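Local coordinates for STAS/SEC14 domain-containing protein (Shewanella loihica PV-4, PDB 2Q3L) that is of unknown function but adopts a SpoIIAA-like fold of the STAS clan and may associate with membranes or bind a ligand, at residues H7-G12 / G28-E33. Numbering follows the deposited sequence.
Sequences HGIAIG and GKLTHE
In this SpoIIAA-like fold, the contact lies at the open end of the beta hairpin formed by strands 7-16 and 19-30, where the second strand turns off the sheet at Gly28-Lys29 and leads into helix 32-45. His7, on the strand that is outermost within its own chain, meets this exit. Its CB lies 3.3 Å from Lys29 O and 4.1 Å from Gly28 CA; Gly28 has a positive phi (73°), and a CB there would run into that of His7, so glycine suits the corner twice over. The His7 CG stands between its own backbone N and carbonyl carbon (chi1 60°), which brings it 3.5 Å from Lys29 O. CE1 comes 3.8 Å from both OG1 and CG2 of Thr31, the two side chains crossing at about a right angle. Thr31 is the N-cap of helix 32-45: its OG1 caps the backbone N just beyond Glu33, and Asp34 OD2 accepts from Thr31 N in return, a capping box. The same oxygen takes His7 ND1, while His7 NE2 bonds to Asn5 OD1 of the second subunit, whose strand extends the sheet beside His7 and Gly8. At Gly8 the backbone angles would press a CB against the preceding carbonyl O. Leu30 CD2 rests 3.5 Å from Gly8 O and meets Ile9 CG1 at 4.0 Å; both aliphatic side chains also touch Tyr35, suiting this buried space between sheet and helix. An alanine in place of this histidine would probably leave Asp34, and Asn5 of the second subunit, without their imidazole mate and open a gap beside Thr31. With both ring nitrogens engaged, the imidazole is probably fixed in its rotation, and the nearby carboxylate would be expected to favour its protonated form. One side chain thus ties the strand to the helix start and to the second subunit.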
ATOM      1  N   HIS A   7      -0.001  10.239   2.079  1.00 48.76           N
ATOM      2  CA  HIS A   7      -1.297   9.550   2.137  1.00 48.41           C
ATOM      3  C   HIS A   7      -1.743   9.361   3.557  1.00 46.64           C
ATOM      4  O   HIS A   7      -0.951   9.494   4.481  1.00 51.27           O
ATOM      5  CB  HIS A   7      -1.208   8.191   1.427  1.00 46.31           C
ATOM      6  CG  HIS A   7      -0.201   7.275   2.043  1.00 43.64           C
ATOM      7  ND1 HIS A   7      -0.548   6.275   2.941  1.00 45.91           N
ATOM      8  CD2 HIS A   7       1.144   7.230   1.925  1.00 36.02           C
ATOM      9  CE1 HIS A   7       0.549   5.643   3.324  1.00 48.44           C
ATOM     10  NE2 HIS A   7       1.590   6.213   2.735  1.00 46.69           N
ATOM     11  N   GLY A   8      -3.022   9.090   3.725  1.00 47.83           N
ATOM     12  CA  GLY A   8      -3.581   8.776   5.024  1.00 47.71           C
ATOM     13  C   GLY A   8      -5.057   9.050   5.154  1.00 46.52           C
ATOM     14  O   GLY A   8      -5.690   9.599   4.260  1.00 48.74           O
ATOM     15  N   ILE A   9      -5.590   8.671   6.302  1.00 47.43           N
ATOM     16  CA  ILE A   9      -6.969   8.980   6.655  1.00 47.70           C
ATOM     17  C   ILE A   9      -6.920   9.724   7.958  1.00 47.49           C
ATOM     18  O   ILE A   9      -6.298   9.260   8.901  1.00 47.33           O
ATOM     19  CB  ILE A   9      -7.838   7.736   6.840  1.00 46.00           C
ATOM     20  CG1 ILE A   9      -7.649   6.780   5.663  1.00 45.09           C
ATOM     21  CG2 ILE A   9      -9.275   8.115   6.997  1.00 50.63           C
ATOM     22  CD1 ILE A   9      -8.357   5.438   5.813  1.00 50.31           C
ATOM     23  N   ALA A  10      -7.518  10.920   7.976  1.00 50.00           N
ATOM     24  CA  ALA A  10      -7.705  11.691   9.195  1.00 53.15           C
ATOM     25  C   ALA A  10      -9.136  11.375   9.616  1.00 53.10           C
ATOM     26  O   ALA A  10     -10.021  11.398   8.774  1.00 51.13           O
ATOM     27  CB  ALA A  10      -7.588  13.210   8.924  1.00 54.40           C
ATOM     28  N   ILE A  11      -9.337  11.064  10.892  1.00 52.49           N
ATOM     29  CA  ILE A  11     -10.663  10.826  11.459  1.00 50.40           C
ATOM     30  C   ILE A  11     -10.850  11.712  12.694  1.00 52.85           C
ATOM     31  O   ILE A  11      -9.942  11.852  13.517  1.00 55.50           O
ATOM     32  CB  ILE A  11     -10.926   9.337  11.798  1.00 51.93           C
ATOM     33  CG1 ILE A  11     -12.350   9.136  12.301  1.00 54.34           C
ATOM     34  CG2 ILE A  11      -9.942   8.772  12.810  1.00 50.75           C
ATOM     35  CD1 ILE A  11     -12.747   7.702  12.365  1.00 54.12           C
ATOM     36  N   GLY A  12     -12.005  12.351  12.808  1.00 50.26           N
ATOM     37  CA  GLY A  12     -12.286  13.142  13.978  1.00 48.92           C
ATOM     38  C   GLY A  12     -13.777  13.310  14.166  1.00 48.71           C
ATOM     39  O   GLY A  12     -14.542  12.936  13.302  1.00 50.41           O
ATOM     40  N   GLY A  28      -4.397  10.888  -0.772  1.00 50.77           N
ATOM     41  CA  GLY A  28      -3.407  10.105  -1.512  1.00 48.79           C
ATOM     42  C   GLY A  28      -3.868   8.705  -1.812  1.00 47.57           C
ATOM     43  O   GLY A  28      -5.041   8.490  -2.043  1.00 42.79           O
ATOM     44  N   LYS A  29      -2.920   7.763  -1.801  1.00 49.16           N
ATOM     45  CA  LYS A  29      -3.171   6.355  -2.101  1.00 46.77           C
ATOM     46  C   LYS A  29      -3.169   5.605  -0.769  1.00 46.75           C
ATOM     47  O   LYS A  29      -2.139   5.420  -0.150  1.00 44.55           O
ATOM     48  CB  LYS A  29      -2.081   5.854  -3.060  1.00 49.49           C
ATOM     49  CG  LYS A  29      -2.213   4.383  -3.487  1.00 57.69           C
ATOM     50  CD  LYS A  29      -3.444   4.080  -4.296  1.00 59.94           C
ATOM     51  CE  LYS A  29      -3.223   2.830  -5.151  1.00 60.75           C
ATOM     52  NZ  LYS A  29      -4.473   2.288  -5.705  1.00 65.27           N
ATOM     53  N   LEU A  30      -4.357   5.180  -0.342  1.00 49.48           N
ATOM     54  CA  LEU A  30      -4.563   4.566   0.964  1.00 47.10           C
ATOM     55  C   LEU A  30      -4.021   3.150   0.987  1.00 46.42           C
ATOM     56  O   LEU A  30      -4.135   2.420  -0.012  1.00 49.01           O
ATOM     57  CB  LEU A  30      -6.059   4.550   1.322  1.00 43.73           C
ATOM     58  CG  LEU A  30      -6.766   5.908   1.231  1.00 41.57           C
ATOM     59  CD1 LEU A  30      -8.211   5.752   1.788  1.00 46.00           C
ATOM     60  CD2 LEU A  30      -6.073   6.978   2.005  1.00 44.64           C
ATOM     61  N   THR A  31      -3.409   2.804   2.122  1.00 42.36           N
ATOM     62  CA  THR A  31      -2.828   1.509   2.348  1.00 45.52           C
ATOM     63  C   THR A  31      -3.569   0.835   3.490  1.00 46.33           C
ATOM     64  O   THR A  31      -4.368   1.456   4.189  1.00 46.40           O
ATOM     65  CB  THR A  31      -1.364   1.616   2.769  1.00 44.51           C
ATOM     66  OG1 THR A  31      -1.311   2.359   3.978  1.00 45.67           O
ATOM     67  CG2 THR A  31      -0.499   2.329   1.690  1.00 45.25           C
ATOM     68  N   HIS A  32      -3.322  -0.456   3.624  1.00 44.37           N
ATOM     69  CA  HIS A  32      -3.856  -1.234   4.701  1.00 47.18           C
ATOM     70  C   HIS A  32      -3.416  -0.698   6.095  1.00 47.11           C
ATOM     71  O   HIS A  32      -4.187  -0.700   7.065  1.00 49.39           O
ATOM     72  CB  HIS A  32      -3.388  -2.667   4.493  1.00 45.52           C
ATOM     73  CG  HIS A  32      -3.606  -3.544   5.676  1.00 52.34           C
ATOM     74  ND1 HIS A  32      -4.870  -3.895   6.119  1.00 44.19           N
ATOM     75  CD2 HIS A  32      -2.727  -4.170   6.495  1.00 47.22           C
ATOM     76  CE1 HIS A  32      -4.754  -4.691   7.164  1.00 48.67           C
ATOM     77  NE2 HIS A  32      -3.472  -4.894   7.403  1.00 46.08           N
ATOM     78  N   GLU A  33      -2.183  -0.218   6.168  1.00 48.71           N
ATOM     79  CA  GLU A  33      -1.637   0.373   7.371  1.00 50.13           C
ATOM     80  C   GLU A  33      -2.454   1.613   7.736  1.00 48.73           C
ATOM     81  O   GLU A  33      -2.667   1.848   8.901  1.00 52.46           O
ATOM     82  CB  GLU A  33      -0.163   0.711   7.215  1.00 48.16           C
ATOM     83  CG  GLU A  33       0.762  -0.532   7.061  1.00 53.22           C
ATOM     84  CD  GLU A  33       0.547  -1.411   5.760  1.00 67.40           C
ATOM     85  OE1 GLU A  33       0.182  -0.871   4.671  1.00 60.36           O
ATOM     86  OE2 GLU A  33       0.775  -2.658   5.831  1.00 73.26           O
TER